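Local structure of rutinosidase (Aspergillus niger, 6I1A) at residues V25-W30 with T73-A78; D51-C56 with I148-G153; T96-I101 with L108-Q113; D135-P140 with P191-A196; Y166-I171 with R224-R229. The protein hydrolyses rutinosides, releasing the disaccharide rutinose, and by its relationship to fungal exo-1,3-beta-glucanases may also act on cell-wall beta-glucans. One frame throughout, in Å; residues are numbered along the deposited sequence.

Interaction 1 (V25-W30 with T73-A78). Unlike the reference sequence in segment 73-78: L74 (reference Trp).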
# COMPACT_ATOMS: atom_id res chain seq x y z
N VAL A 25 10.83 22.98 7.28
CA VAL A 25 10.21 23.18 5.98
C VAL A 25 11.22 22.91 4.86
O VAL A 25 12.43 23.18 5.03
CB VAL A 25 9.60 24.61 5.93
CG1 VAL A 25 10.65 25.70 5.83
CG2 VAL A 25 8.57 24.72 4.84
N ASN A 26 10.68 22.52 3.72
CA ASN A 26 11.44 22.51 2.46
C ASN A 26 11.42 23.88 1.84
O ASN A 26 10.40 24.58 1.89
CB ASN A 26 10.86 21.55 1.46
CG ASN A 26 11.17 20.11 1.83
OD1 ASN A 26 12.23 19.61 1.41
ND2 ASN A 26 10.33 19.47 2.65
N LEU A 27 12.55 24.29 1.28
CA LEU A 27 12.62 25.47 0.40
C LEU A 27 12.56 24.95 -1.03
O LEU A 27 13.51 25.16 -1.84
CB LEU A 27 13.85 26.31 0.72
CG LEU A 27 14.03 26.81 2.13
CD1 LEU A 27 15.27 27.67 2.27
CD2 LEU A 27 12.81 27.56 2.65
N GLY A 28 11.50 24.24 -1.40
CA GLY A 28 11.35 23.69 -2.73
C GLY A 28 10.96 24.72 -3.75
O GLY A 28 10.49 25.81 -3.42
N GLY A 29 11.12 24.41 -5.04
CA GLY A 29 10.72 25.30 -6.11
C GLY A 29 11.57 26.53 -6.20
O GLY A 29 11.20 27.47 -6.91
N TRP A 30 12.72 26.52 -5.54
CA TRP A 30 13.61 27.71 -5.41
C TRP A 30 14.85 27.48 -6.27
O TRP A 30 15.03 28.18 -7.30
CB TRP A 30 13.94 27.98 -3.97
CG TRP A 30 14.94 29.07 -3.74
CD1 TRP A 30 15.06 30.27 -4.41
CD2 TRP A 30 15.94 29.10 -2.72
NE1 TRP A 30 16.08 31.02 -3.88
CE2 TRP A 30 16.64 30.32 -2.83
CE3 TRP A 30 16.33 28.21 -1.72
CZ2 TRP A 30 17.67 30.64 -1.95
CZ3 TRP A 30 17.37 28.53 -0.90
CH2 TRP A 30 18.02 29.74 -0.98
N THR A 73 14.98 36.20 -5.68
CA THR A 73 13.73 36.82 -5.21
C THR A 73 12.75 35.88 -4.53
O THR A 73 12.00 36.36 -3.67
CB THR A 73 13.04 37.54 -6.35
OG1 THR A 73 12.70 36.61 -7.37
CG2 THR A 73 13.86 38.70 -6.85
N LEU A 74 12.72 34.59 -4.83
CA LEU A 74 11.62 33.74 -4.31
C LEU A 74 11.77 33.52 -2.81
O LEU A 74 10.76 33.58 -2.08
CB LEU A 74 11.61 32.39 -5.03
CG LEU A 74 10.46 31.46 -4.63
CD1 LEU A 74 9.12 31.90 -5.23
CD2 LEU A 74 10.71 30.02 -5.04
N ILE A 75 12.98 33.18 -2.35
CA ILE A 75 13.28 32.94 -0.91
C ILE A 75 14.26 33.98 -0.45
O ILE A 75 15.38 34.06 -0.98
CB ILE A 75 13.78 31.51 -0.62
CG1 ILE A 75 12.76 30.48 -1.07
CG2 ILE A 75 14.21 31.37 0.84
CD1 ILE A 75 11.46 30.46 -0.31
N THR A 76 13.88 34.79 0.53
CA THR A 76 14.75 35.84 1.07
C THR A 76 14.84 35.72 2.58
O THR A 76 14.22 34.86 3.21
CB THR A 76 14.23 37.23 0.65
OG1 THR A 76 13.04 37.41 1.41
CG2 THR A 76 13.99 37.34 -0.84
N LYS A 77 15.63 36.57 3.19
CA LYS A 77 15.74 36.59 4.67
C LYS A 77 14.38 36.81 5.31
O LYS A 77 14.13 36.23 6.38
CB LYS A 77 16.74 37.67 5.06
CG LYS A 77 18.16 37.32 4.72
CD LYS A 77 19.05 38.47 4.99
CE LYS A 77 20.45 38.20 4.54
NZ LYS A 77 21.29 39.35 4.93
N ALA A 78 13.49 37.59 4.68
CA ALA A 78 12.12 37.81 5.18
C ALA A 78 11.39 36.46 5.31
O ALA A 78 10.66 36.31 6.32
CB ALA A 78 11.36 38.74 4.24

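Interaction 2 (D51-C56 with I148-G153). With EDO (1,2-ethanediol), chain V; EDO (1,2-ethanediol), chain I.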
# COMPACT_ATOMS: atom_id res chain seq x y z
N ASP A 51 9.25 19.69 -17.52
CA ASP A 51 10.40 19.60 -16.58
C ASP A 51 11.26 20.85 -16.66
O ASP A 51 11.15 21.65 -17.62
CB ASP A 51 11.19 18.33 -16.87
CG ASP A 51 11.66 18.12 -18.29
OD1 ASP A 51 11.44 19.06 -19.17
OD2 ASP A 51 12.25 17.03 -18.58
N GLU A 52 12.08 21.06 -15.64
CA GLU A 52 13.02 22.17 -15.58
C GLU A 52 13.95 22.06 -16.81
O GLU A 52 14.28 23.13 -17.40
CB GLU A 52 13.81 22.15 -14.26
CG GLU A 52 14.85 23.25 -14.18
CD GLU A 52 15.63 23.34 -12.89
OE1 GLU A 52 15.23 22.73 -11.89
OE2 GLU A 52 16.64 24.10 -12.93
N TRP A 53 14.41 20.87 -17.11
CA TRP A 53 15.29 20.60 -18.29
C TRP A 53 14.71 21.26 -19.54
O TRP A 53 15.37 22.07 -20.20
CB TRP A 53 15.43 19.09 -18.44
CG TRP A 53 16.35 18.66 -19.55
CD1 TRP A 53 16.08 18.66 -20.88
CD2 TRP A 53 17.63 17.99 -19.41
NE1 TRP A 53 17.12 18.09 -21.59
CE2 TRP A 53 18.07 17.67 -20.71
CE3 TRP A 53 18.44 17.67 -18.32
CZ2 TRP A 53 19.31 17.06 -20.94
CZ3 TRP A 53 19.63 17.01 -18.54
CH2 TRP A 53 20.05 16.72 -19.83
N GLY A 54 13.45 20.97 -19.85
CA GLY A 54 12.81 21.50 -21.07
C GLY A 54 12.49 22.98 -20.93
O GLY A 54 12.52 23.69 -21.96
N LEU A 55 12.13 23.48 -19.76
CA LEU A 55 11.98 24.94 -19.54
C LEU A 55 13.28 25.67 -19.89
O LEU A 55 13.26 26.71 -20.61
CB LEU A 55 11.55 25.20 -18.09
CG LEU A 55 11.46 26.65 -17.67
CD1 LEU A 55 10.31 26.82 -16.67
CD2 LEU A 55 12.75 27.17 -17.11
N CYS A 56 14.40 25.14 -19.46
CA CYS A 56 15.70 25.80 -19.72
C CYS A 56 16.02 25.70 -21.21
O CYS A 56 16.49 26.74 -21.77
CB CYS A 56 16.78 25.12 -18.88
SG CYS A 56 18.28 26.10 -18.69
N ILE A 148 12.28 15.98 -11.19
CA ILE A 148 13.01 16.16 -9.93
C ILE A 148 14.32 15.34 -9.96
O ILE A 148 15.28 15.76 -9.30
CB ILE A 148 12.16 15.81 -8.72
CG1 ILE A 148 11.53 14.43 -8.82
CG2 ILE A 148 11.09 16.89 -8.54
CD1 ILE A 148 10.96 13.89 -7.49
N GLY A 149 14.39 14.23 -10.71
CA GLY A 149 15.54 13.35 -10.73
C GLY A 149 16.61 13.82 -11.72
O GLY A 149 17.74 13.27 -11.63
N GLU A 150 16.24 14.68 -12.66
CA GLU A 150 17.11 15.35 -13.68
C GLU A 150 16.16 15.89 -14.77
O GLU A 150 16.30 17.04 -15.19
CB GLU A 150 18.11 14.42 -14.37
CG GLU A 150 18.84 15.15 -15.52
CD GLU A 150 19.93 14.30 -16.14
OE1 GLU A 150 19.67 13.31 -16.86
OE2 GLU A 150 21.12 14.62 -15.85
N ALA A 151 15.32 15.03 -15.32
CA ALA A 151 14.41 15.35 -16.44
C ALA A 151 13.41 14.23 -16.64
O ALA A 151 13.68 13.05 -16.35
CB ALA A 151 15.19 15.56 -17.72
N THR A 152 12.26 14.62 -17.22
CA THR A 152 11.25 13.63 -17.60
C THR A 152 11.83 12.57 -18.49
O THR A 152 12.51 12.92 -19.51
CB THR A 152 10.04 14.31 -18.25
OG1 THR A 152 9.56 15.30 -17.38
CG2 THR A 152 8.94 13.30 -18.55
N GLY A 153 11.65 11.29 -18.21
CA GLY A 153 12.10 10.19 -19.05
C GLY A 153 13.56 9.83 -18.85
O GLY A 153 14.00 8.89 -19.54
C1 EDO V . 23.95 14.83 -17.36
O1 EDO V . 25.27 14.35 -17.74
C2 EDO V . 22.82 14.70 -18.38
O2 EDO V . 22.14 13.40 -18.50
C1 EDO I . 7.33 15.41 -14.56
O1 EDO I . 8.58 14.83 -14.82
C2 EDO I . 6.28 14.56 -15.07
O2 EDO I . 6.23 14.52 -16.49
O HOH W 1 12.73 15.49 -20.75
O HOH W 2 14.27 18.77 -15.01

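Interaction 3 (T96-I101 with L108-Q113). With NAG (2-acetamido-2-deoxy-beta-D-glucopyranose), chain C; EDO (1,2-ethanediol), chain N.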
# COMPACT_ATOMS: atom_id res chain seq x y z
N THR A 96 19.45 21.23 -7.61
CA THR A 96 19.82 20.37 -8.75
C THR A 96 21.31 20.04 -8.65
O THR A 96 22.07 20.79 -8.05
CB THR A 96 19.52 20.99 -10.10
OG1 THR A 96 20.46 22.06 -10.31
CG2 THR A 96 18.10 21.54 -10.18
N TYR A 97 21.71 18.98 -9.31
CA TYR A 97 23.18 18.66 -9.32
C TYR A 97 23.93 19.80 -10.01
O TYR A 97 25.14 19.93 -9.78
CB TYR A 97 23.52 17.31 -9.95
CG TYR A 97 23.16 17.17 -11.39
CD1 TYR A 97 23.95 17.76 -12.38
CD2 TYR A 97 22.01 16.49 -11.80
CE1 TYR A 97 23.64 17.64 -13.71
CE2 TYR A 97 21.69 16.40 -13.15
CZ TYR A 97 22.53 16.96 -14.11
OH TYR A 97 22.19 16.90 -15.44
N ALA A 98 23.28 20.52 -10.92
CA ALA A 98 23.92 21.55 -11.75
C ALA A 98 24.30 22.75 -10.90
O ALA A 98 25.05 23.64 -11.37
CB ALA A 98 23.03 21.93 -12.89
N ALA A 99 23.81 22.89 -9.67
CA ALA A 99 24.27 23.91 -8.72
C ALA A 99 25.76 23.63 -8.40
O ALA A 99 26.49 24.57 -7.96
CB ALA A 99 23.44 23.87 -7.47
N TRP A 100 26.16 22.37 -8.48
CA TRP A 100 27.41 21.85 -7.88
C TRP A 100 28.44 21.58 -8.95
O TRP A 100 29.67 21.77 -8.67
CB TRP A 100 27.12 20.63 -7.00
CG TRP A 100 26.12 20.94 -5.93
CD1 TRP A 100 24.78 20.63 -5.95
CD2 TRP A 100 26.34 21.66 -4.71
NE1 TRP A 100 24.18 21.09 -4.83
CE2 TRP A 100 25.10 21.73 -4.05
CE3 TRP A 100 27.46 22.21 -4.08
CZ2 TRP A 100 24.98 22.36 -2.81
CZ3 TRP A 100 27.32 22.84 -2.88
CH2 TRP A 100 26.08 22.91 -2.24
N ILE A 101 28.04 21.08 -10.09
CA ILE A 101 28.95 20.74 -11.22
C ILE A 101 28.31 21.20 -12.50
O ILE A 101 27.07 21.24 -12.61
CB ILE A 101 29.28 19.26 -11.27
CG1 ILE A 101 28.14 18.38 -11.72
CG2 ILE A 101 29.95 18.82 -9.96
CD1 ILE A 101 28.59 16.93 -12.08
N LEU A 108 20.40 21.39 -17.66
CA LEU A 108 20.10 22.16 -16.45
C LEU A 108 21.07 23.32 -16.31
O LEU A 108 22.26 23.15 -16.68
CB LEU A 108 20.13 21.25 -15.22
CG LEU A 108 19.11 20.12 -15.23
CD1 LEU A 108 19.33 19.22 -14.02
CD2 LEU A 108 17.69 20.64 -15.28
N TYR A 109 20.61 24.42 -15.76
CA TYR A 109 21.42 25.63 -15.63
C TYR A 109 22.38 25.53 -14.44
O TYR A 109 21.98 25.20 -13.31
CB TYR A 109 20.50 26.85 -15.44
CG TYR A 109 21.23 28.13 -15.14
CD1 TYR A 109 22.06 28.71 -16.11
CD2 TYR A 109 21.07 28.78 -13.94
CE1 TYR A 109 22.74 29.88 -15.82
CE2 TYR A 109 21.72 29.97 -13.66
CZ TYR A 109 22.55 30.52 -14.62
OH TYR A 109 23.20 31.69 -14.31
N SER A 110 23.67 25.83 -14.69
CA SER A 110 24.72 25.99 -13.68
C SER A 110 25.02 27.49 -13.49
O SER A 110 25.56 28.10 -14.45
CB SER A 110 25.99 25.28 -14.06
OG SER A 110 25.84 23.87 -14.02
N GLY A 111 24.70 28.06 -12.36
CA GLY A 111 24.95 29.48 -12.08
C GLY A 111 25.34 29.73 -10.66
O GLY A 111 26.13 28.97 -10.10
N ASN A 112 24.71 30.73 -10.03
CA ASN A 112 25.06 31.18 -8.66
C ASN A 112 24.16 30.55 -7.60
O ASN A 112 24.06 31.13 -6.50
CB ASN A 112 25.01 32.71 -8.57
CG ASN A 112 26.22 33.39 -9.11
OD1 ASN A 112 27.29 32.81 -9.17
ND2 ASN A 112 26.04 34.61 -9.59
N GLN A 113 23.54 29.39 -7.88
CA GLN A 113 22.70 28.74 -6.86
C GLN A 113 23.38 28.69 -5.50
O GLN A 113 22.72 28.96 -4.47
CB GLN A 113 22.34 27.33 -7.30
CG GLN A 113 21.42 27.26 -8.49
CD GLN A 113 22.12 26.98 -9.80
OE1 GLN A 113 23.20 27.54 -10.04
NE2 GLN A 113 21.58 26.08 -10.63
C1 NAG C . 27.21 35.30 -10.05
C2 NAG C . 26.81 36.13 -11.24
C3 NAG C . 27.96 37.13 -11.51
C4 NAG C . 28.41 37.92 -10.28
C5 NAG C . 28.76 36.97 -9.11
C6 NAG C . 29.25 37.70 -7.84
C7 NAG C . 25.77 35.10 -13.20
C8 NAG C . 25.98 34.10 -14.30
N2 NAG C . 26.77 35.21 -12.36
O3 NAG C . 27.56 38.03 -12.54
O4 NAG C . 29.61 38.64 -10.62
O5 NAG C . 27.57 36.16 -8.92
O6 NAG C . 28.24 38.61 -7.39
O7 NAG C . 24.80 35.80 -13.06
C1 EDO N . 27.76 25.87 -10.64
O1 EDO N . 27.81 27.05 -11.41
C2 EDO N . 28.58 24.78 -11.13
O2 EDO N . 29.94 25.14 -10.94
O HOH W 3 19.75 23.82 -12.26
O HOH W 4 25.95 27.26 -7.87

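Interaction 4 (D135-P140 with P191-A196). With EDO (1,2-ethanediol), chain K.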
# COMPACT_ATOMS: atom_id res chain seq x y z
N ASP A 135 20.14 18.84 0.02
CA ASP A 135 19.66 17.69 -0.76
C ASP A 135 20.06 17.86 -2.22
O ASP A 135 19.68 18.85 -2.87
CB ASP A 135 18.14 17.65 -0.56
CG ASP A 135 17.37 16.94 -1.63
OD1 ASP A 135 17.81 15.94 -2.22
OD2 ASP A 135 16.19 17.39 -1.81
N THR A 136 20.79 16.89 -2.77
CA THR A 136 21.04 16.82 -4.21
C THR A 136 19.86 16.09 -4.86
O THR A 136 19.87 14.84 -4.91
CB THR A 136 22.42 16.23 -4.53
OG1 THR A 136 22.54 14.97 -3.91
CG2 THR A 136 23.49 17.13 -3.95
N HIS A 137 18.83 16.87 -5.22
CA HIS A 137 17.52 16.33 -5.60
C HIS A 137 17.57 15.55 -6.90
O HIS A 137 16.87 14.53 -7.04
CB HIS A 137 16.56 17.53 -5.70
CG HIS A 137 15.15 17.26 -5.29
ND1 HIS A 137 14.86 16.87 -4.02
CD2 HIS A 137 13.97 17.53 -5.92
CE1 HIS A 137 13.54 16.83 -3.91
NE2 HIS A 137 12.97 17.22 -5.03
N SER A 138 18.43 15.99 -7.82
CA SER A 138 18.74 15.28 -9.06
C SER A 138 20.20 14.83 -9.05
O SER A 138 21.02 15.49 -8.40
CB SER A 138 18.49 16.15 -10.29
OG SER A 138 18.97 17.47 -10.10
N LEU A 139 20.49 13.80 -9.82
CA LEU A 139 21.90 13.39 -10.07
C LEU A 139 22.04 13.17 -11.57
O LEU A 139 21.08 12.93 -12.29
CB LEU A 139 22.26 12.11 -9.33
CG LEU A 139 22.26 12.20 -7.80
CD1 LEU A 139 22.47 10.83 -7.19
CD2 LEU A 139 23.30 13.22 -7.32
N PRO A 140 23.30 13.29 -12.09
CA PRO A 140 23.56 13.12 -13.50
C PRO A 140 22.97 11.84 -14.07
O PRO A 140 23.12 10.75 -13.50
CB PRO A 140 25.10 13.16 -13.58
CG PRO A 140 25.49 14.07 -12.40
CD PRO A 140 24.50 13.67 -11.32
N PRO A 191 22.32 12.80 -0.20
CA PRO A 191 22.92 12.66 -1.53
C PRO A 191 22.06 12.09 -2.65
O PRO A 191 22.51 11.98 -3.79
CB PRO A 191 24.07 11.68 -1.21
CG PRO A 191 23.51 10.78 -0.17
CD PRO A 191 22.76 11.76 0.73
N ILE A 192 20.81 11.75 -2.34
CA ILE A 192 19.87 11.30 -3.39
C ILE A 192 18.45 11.58 -2.91
O ILE A 192 18.22 11.66 -1.68
CB ILE A 192 20.09 9.80 -3.75
CG1 ILE A 192 19.52 9.44 -5.13
CG2 ILE A 192 19.57 8.88 -2.67
CD1 ILE A 192 20.13 8.13 -5.68
N ASN A 193 17.53 11.67 -3.87
CA ASN A 193 16.10 11.91 -3.57
C ASN A 193 15.25 11.04 -4.46
O ASN A 193 15.36 11.11 -5.70
CB ASN A 193 15.76 13.37 -3.80
CG ASN A 193 14.31 13.64 -3.47
OD1 ASN A 193 13.97 13.74 -2.29
ND2 ASN A 193 13.46 13.76 -4.50
N GLU A 194 14.42 10.16 -3.88
CA GLU A 194 13.40 9.36 -4.57
C GLU A 194 13.95 8.65 -5.81
O GLU A 194 13.36 8.71 -6.89
CB GLU A 194 12.16 10.21 -4.87
CG GLU A 194 11.48 10.72 -3.64
CD GLU A 194 10.23 11.55 -3.95
OE1 GLU A 194 9.78 11.64 -5.11
OE2 GLU A 194 9.58 12.00 -2.92
N PRO A 195 15.04 7.86 -5.66
CA PRO A 195 15.46 7.02 -6.78
C PRO A 195 14.37 5.98 -7.08
O PRO A 195 13.78 5.39 -6.15
CB PRO A 195 16.75 6.35 -6.25
CG PRO A 195 16.56 6.34 -4.74
CD PRO A 195 15.80 7.61 -4.44
N ALA A 196 14.11 5.71 -8.35
CA ALA A 196 13.07 4.76 -8.78
C ALA A 196 13.41 4.27 -10.17
O ALA A 196 13.59 5.11 -11.05
CB ALA A 196 11.74 5.41 -8.71
C1 EDO K . 6.63 12.97 -5.47
O1 EDO K . 7.96 13.37 -5.64
C2 EDO K . 6.30 12.93 -4.02
O2 EDO K . 6.91 11.81 -3.31
O HOH W 5 18.76 12.61 -6.36
O HOH W 6 14.45 13.24 -7.31

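Interaction 5 (Y166-I171 with R224-R229)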
# COMPACT_ATOMS: atom_id res chain seq x y z
N TYR A 166 30.37 11.22 -11.72
CA TYR A 166 30.02 12.67 -11.64
C TYR A 166 29.09 12.93 -10.43
O TYR A 166 29.18 13.97 -9.82
CB TYR A 166 29.42 13.17 -12.94
CG TYR A 166 30.45 13.32 -14.04
CD1 TYR A 166 31.52 14.19 -13.93
CD2 TYR A 166 30.31 12.60 -15.18
CE1 TYR A 166 32.42 14.35 -14.99
CE2 TYR A 166 31.18 12.74 -16.24
CZ TYR A 166 32.25 13.60 -16.13
OH TYR A 166 33.08 13.69 -17.25
N SER A 167 28.33 11.93 -10.00
CA SER A 167 27.58 12.03 -8.73
C SER A 167 28.53 12.20 -7.55
O SER A 167 28.28 13.02 -6.62
CB SER A 167 26.63 10.87 -8.50
OG SER A 167 25.67 10.71 -9.55
N MET A 168 29.62 11.42 -7.54
CA MET A 168 30.58 11.55 -6.46
C MET A 168 31.28 12.89 -6.53
O MET A 168 31.58 13.46 -5.49
CB MET A 168 31.57 10.39 -6.54
CG MET A 168 30.96 9.03 -6.19
SD MET A 168 30.02 8.94 -4.68
CE MET A 168 31.28 9.31 -3.48
N GLN A 169 31.50 13.42 -7.72
CA GLN A 169 32.05 14.79 -7.86
C GLN A 169 31.11 15.82 -7.25
O GLN A 169 31.54 16.76 -6.53
CB GLN A 169 32.39 15.09 -9.32
CG GLN A 169 33.58 14.29 -9.81
CD GLN A 169 33.97 14.69 -11.21
OE1 GLN A 169 33.86 15.84 -11.58
NE2 GLN A 169 34.44 13.72 -11.95
N VAL A 170 29.81 15.63 -7.46
CA VAL A 170 28.81 16.56 -6.86
C VAL A 170 28.92 16.48 -5.35
O VAL A 170 28.95 17.54 -4.66
CB VAL A 170 27.40 16.12 -7.32
CG1 VAL A 170 26.29 16.77 -6.47
CG2 VAL A 170 27.19 16.43 -8.80
N ILE A 171 28.98 15.29 -4.80
CA ILE A 171 29.06 15.09 -3.35
C ILE A 171 30.33 15.70 -2.82
O ILE A 171 30.30 16.32 -1.74
CB ILE A 171 28.89 13.62 -3.00
CG1 ILE A 171 27.49 13.09 -3.33
CG2 ILE A 171 29.31 13.37 -1.57
CD1 ILE A 171 26.33 13.96 -3.07
N ARG A 224 26.75 3.77 0.06
CA ARG A 224 27.98 3.29 0.74
C ARG A 224 29.16 4.14 0.30
O ARG A 224 30.00 4.48 1.16
CB ARG A 224 28.19 1.81 0.41
CG ARG A 224 27.31 0.89 1.22
CD ARG A 224 27.54 -0.56 0.86
NE ARG A 224 26.93 -1.40 1.89
CZ ARG A 224 26.53 -2.64 1.73
NH1 ARG A 224 25.97 -3.28 2.76
NH2 ARG A 224 26.70 -3.29 0.57
N ALA A 225 29.29 4.47 -0.98
CA ALA A 225 30.39 5.32 -1.42
C ALA A 225 30.32 6.73 -0.81
O ALA A 225 31.36 7.34 -0.45
CB ALA A 225 30.44 5.40 -2.90
N VAL A 226 29.10 7.29 -0.73
CA VAL A 226 28.94 8.63 -0.13
C VAL A 226 29.29 8.59 1.37
O VAL A 226 29.99 9.46 1.85
CB VAL A 226 27.50 9.16 -0.34
CG1 VAL A 226 27.32 10.41 0.53
CG2 VAL A 226 27.26 9.41 -1.82
N VAL A 227 28.77 7.59 2.07
CA VAL A 227 29.08 7.46 3.53
C VAL A 227 30.60 7.37 3.74
O VAL A 227 31.15 8.09 4.57
CB VAL A 227 28.35 6.26 4.14
CG1 VAL A 227 28.95 5.92 5.50
CG2 VAL A 227 26.86 6.54 4.19
N GLN A 228 31.26 6.58 2.92
CA GLN A 228 32.74 6.46 3.00
C GLN A 228 33.41 7.77 2.67
O GLN A 228 34.38 8.16 3.38
CB GLN A 228 33.19 5.31 2.13
CG GLN A 228 32.86 4.01 2.82
CD GLN A 228 33.61 2.84 2.21
OE1 GLN A 228 34.70 3.01 1.68
NE2 GLN A 228 33.01 1.66 2.30
N ARG A 229 32.96 8.49 1.66
CA ARG A 229 33.58 9.78 1.32
C ARG A 229 33.40 10.77 2.48
O ARG A 229 34.35 11.50 2.87
CB ARG A 229 33.00 10.30 0.00
CG ARG A 229 33.75 11.51 -0.53
CD ARG A 229 35.15 11.20 -1.04
NE ARG A 229 35.10 10.08 -1.98
CZ ARG A 229 34.97 10.15 -3.31
NH1 ARG A 229 34.80 11.31 -3.91
NH2 ARG A 229 34.97 9.04 -4.04

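Interaction 1 (V25-W30 with T73-A78)
I75 lies against the indole of W30, the two side chains crossing at about a right angle. Its CB stands over the centre of the five-membered ring, 3.8 Å from the ring centroid and 11° off the ring normal, which is a CH-pi contact with the face. I75 CG1 widens the cover on the same ring; W30 CG, anti to the backbone N (chi1 175°), is the ring atom nearest to it, at 3.7 Å. Beta-branching suits isoleucine to this place: while CG1 serves the tryptophan, the other branch, I75 CG2, reaches L27 CD1 at 4.1 Å, where the two aliphatic chains cross obliquely. The contact lies within a beta-alpha-beta crossover of the TIM barrel. The loop 27-30 leaves strand 22-26, and segment 73-78 runs from the end of helix 63-73 into helix 77-85, which leads on to the adjacent parallel strand 90-95. L74 comes in beside I75 and touches the base of the tryptophan, its CD2 lying 4.0 Å from W30 CB. L74 CD2 is also 3.2 Å from G29 O, a carbonyl that accepts from R70. G29 has a positive phi, a backbone shape that favours glycine. At the polar corner of the indole, W30 NE1 donates to Y71 O, and I120 of helix 113-128 packs on both W30 and L27.

Interaction 2 (D51-C56 with I148-G153)
D51 is the N-cap of helix 52-59, and its carboxylate joins this helix start to T152 in the loop that follows strand 131-136 of the barrel. D51 OD1 caps the helix by accepting from G54 N at 2.9 Å, met from above the carboxylate plane. D51 OD2 accepts from T152 N at 2.8 Å on its anti lone pair, and a water donates to both D51 OD2 and T152 O. One short acidic side chain thus serves two backbone N-H groups. Next to it, A151 CB lies over one face of the W53 indole, offset toward the rim, and is 3.6 Å from W53 CB; a residue as small as alanine permits so close an approach. E150 runs side by side with the tryptophan, its CD 3.6 Å from W53 CZ3, while its carboxylate bonds to Y97 and H154. A second water links W53 N to E150 O. Beyond the contact, L55 packs on F41 and W42 of helix 39-45, and the disulfide C56-C63 ties helix 52-59 to helix 63-73.

Interaction 3 (T96-I101 with L108-Q113)
S110 donates from OG to A98 O at 2.8 Å, in the carbonyl plane and on a lone pair, with a C=O...donor angle of 126°. With OG anti to its own carbonyl carbon (chi1 -70°), the serine hydroxyl lies beside the backbone N and reaches this acceptor. Aliphatic carbons pack beside the bond: A98 CB is 3.8 Å from L108 CB, and A99 CB is 3.6 Å from Q113 CB, alanines suiting a place where two backbones run so near. L108 also sets its CD1 3.8 Å from Y97 CE2, its chain crossing the tyrosine at about a right angle. Both segments belong to the long beta-alpha loop between strand 90-95 and helix 113-128, and the contact draws its two ends together. In the next shell, the Q113 chain is bent at chi2, and both ends of its amide are engaged: Q113 NE2 donates to Y109 O at 2.8 Å, and Q113 OE1 accepts from G111 N at 2.8 Å in its carbonyl plane. One water joins T96 OG1 to Y109 O, another A99 O to G111 O. Farther out, Y97 OH bonds to S106, and Y109 OH to E68 of helix 63-73. N112, just before helix 113-128, carries a covalently attached N-acetylglucosamine on ND2.

Interaction 4 (D135-P140 with P191-A196)
N193 has CG anti to its backbone N (chi1 -179°), and H137 turns to a chi1 of -146°; these torsions send off the two CG atoms, and the amide and the imidazole lie side by side, pointing the same way, their planes stacked 23° apart. N193 ND2 sits over the ring face toward its rim, 3.1 Å from H137 CE1. H137 ND1 donates instead to D135 OD2 at 2.6 Å, on the syn side of the carboxylate. Elsewhere in the contact, L139 CD1 meets I192 CG1 at 3.9 Å, crossing at about a right angle. Two waters join the backbones: one links T136 O to N193 N, the other H137 O to N193 O and ND2. N193-E194-P195 matches the Asn-Glu-Pro signature of family 5 just beyond strand 187-190, so the contact probably borders the active site, with E303 touching H137, N193 and E194. R92 on N193 OD1, the water on ND2 and the carboxylate on the imidazole together restrain the rotation of both flat groups.

Interaction 5 (Y166-I171 with R224-R229)
M168 provides most of the apolar contact, its sulfur SD reaching A225 CB at 4.0 Å and V226 CG2 at 4.0 Å. V226 CG2 also meets I171 CG1 at 4.0 Å, valine and isoleucine crossing at about a right angle. Alanine suits the near side of helix 213-233, because its small side chain lets the methionine lie close to the backbone; M168 CE ends 3.6 Å from A225 O. A second kind of contact joins methyl and charge. M168 bends at chi2 (-49°) and again at chi3, and M168 CE comes over the centre of one face of the R229 guanidinium, 3.7 Å from R229 NH2. The face of the guanidinium carries no N-H and can take a methyl, while its N-H groups point outward in the plane: R229 NH1 forms a salt bridge with D172, on the helix that also carries M168. No hydrogen bond joins the two segments; the contact between them is van der Waals packing, with Y222 touching M168 and I171 as well. The segment axes approach to 10.7 Å and run 34° apart in the same N-to-C sense, as expected of neighbouring outer helices of a TIM barrel, here the two that flank strand 187-190 in sequence.

Interactions 1, 2, 4 and 5 are buried contacts, interaction 3 a partly buried one, and interaction 4 lies nearest the centre of the chain. Interactions 1 and 4 both reach the parallel strands of the barrel, yet differ in chemistry: the first is apolar and aromatic, the second mainly polar and bridged by waters. Interaction 2 joins a helix start to a loop, interaction 3 the two ends of one loop; the two meet directly, while S138 of interaction 4 touches both. Interaction 5 belongs to the outer helices, where apolar packing replaces hydrogen bonding; its I171 lies against P191 of interaction 4, and V170 against I101 of interaction 3. Interactions 1 and 5 stand farthest apart, their centres about 27 Å from each other.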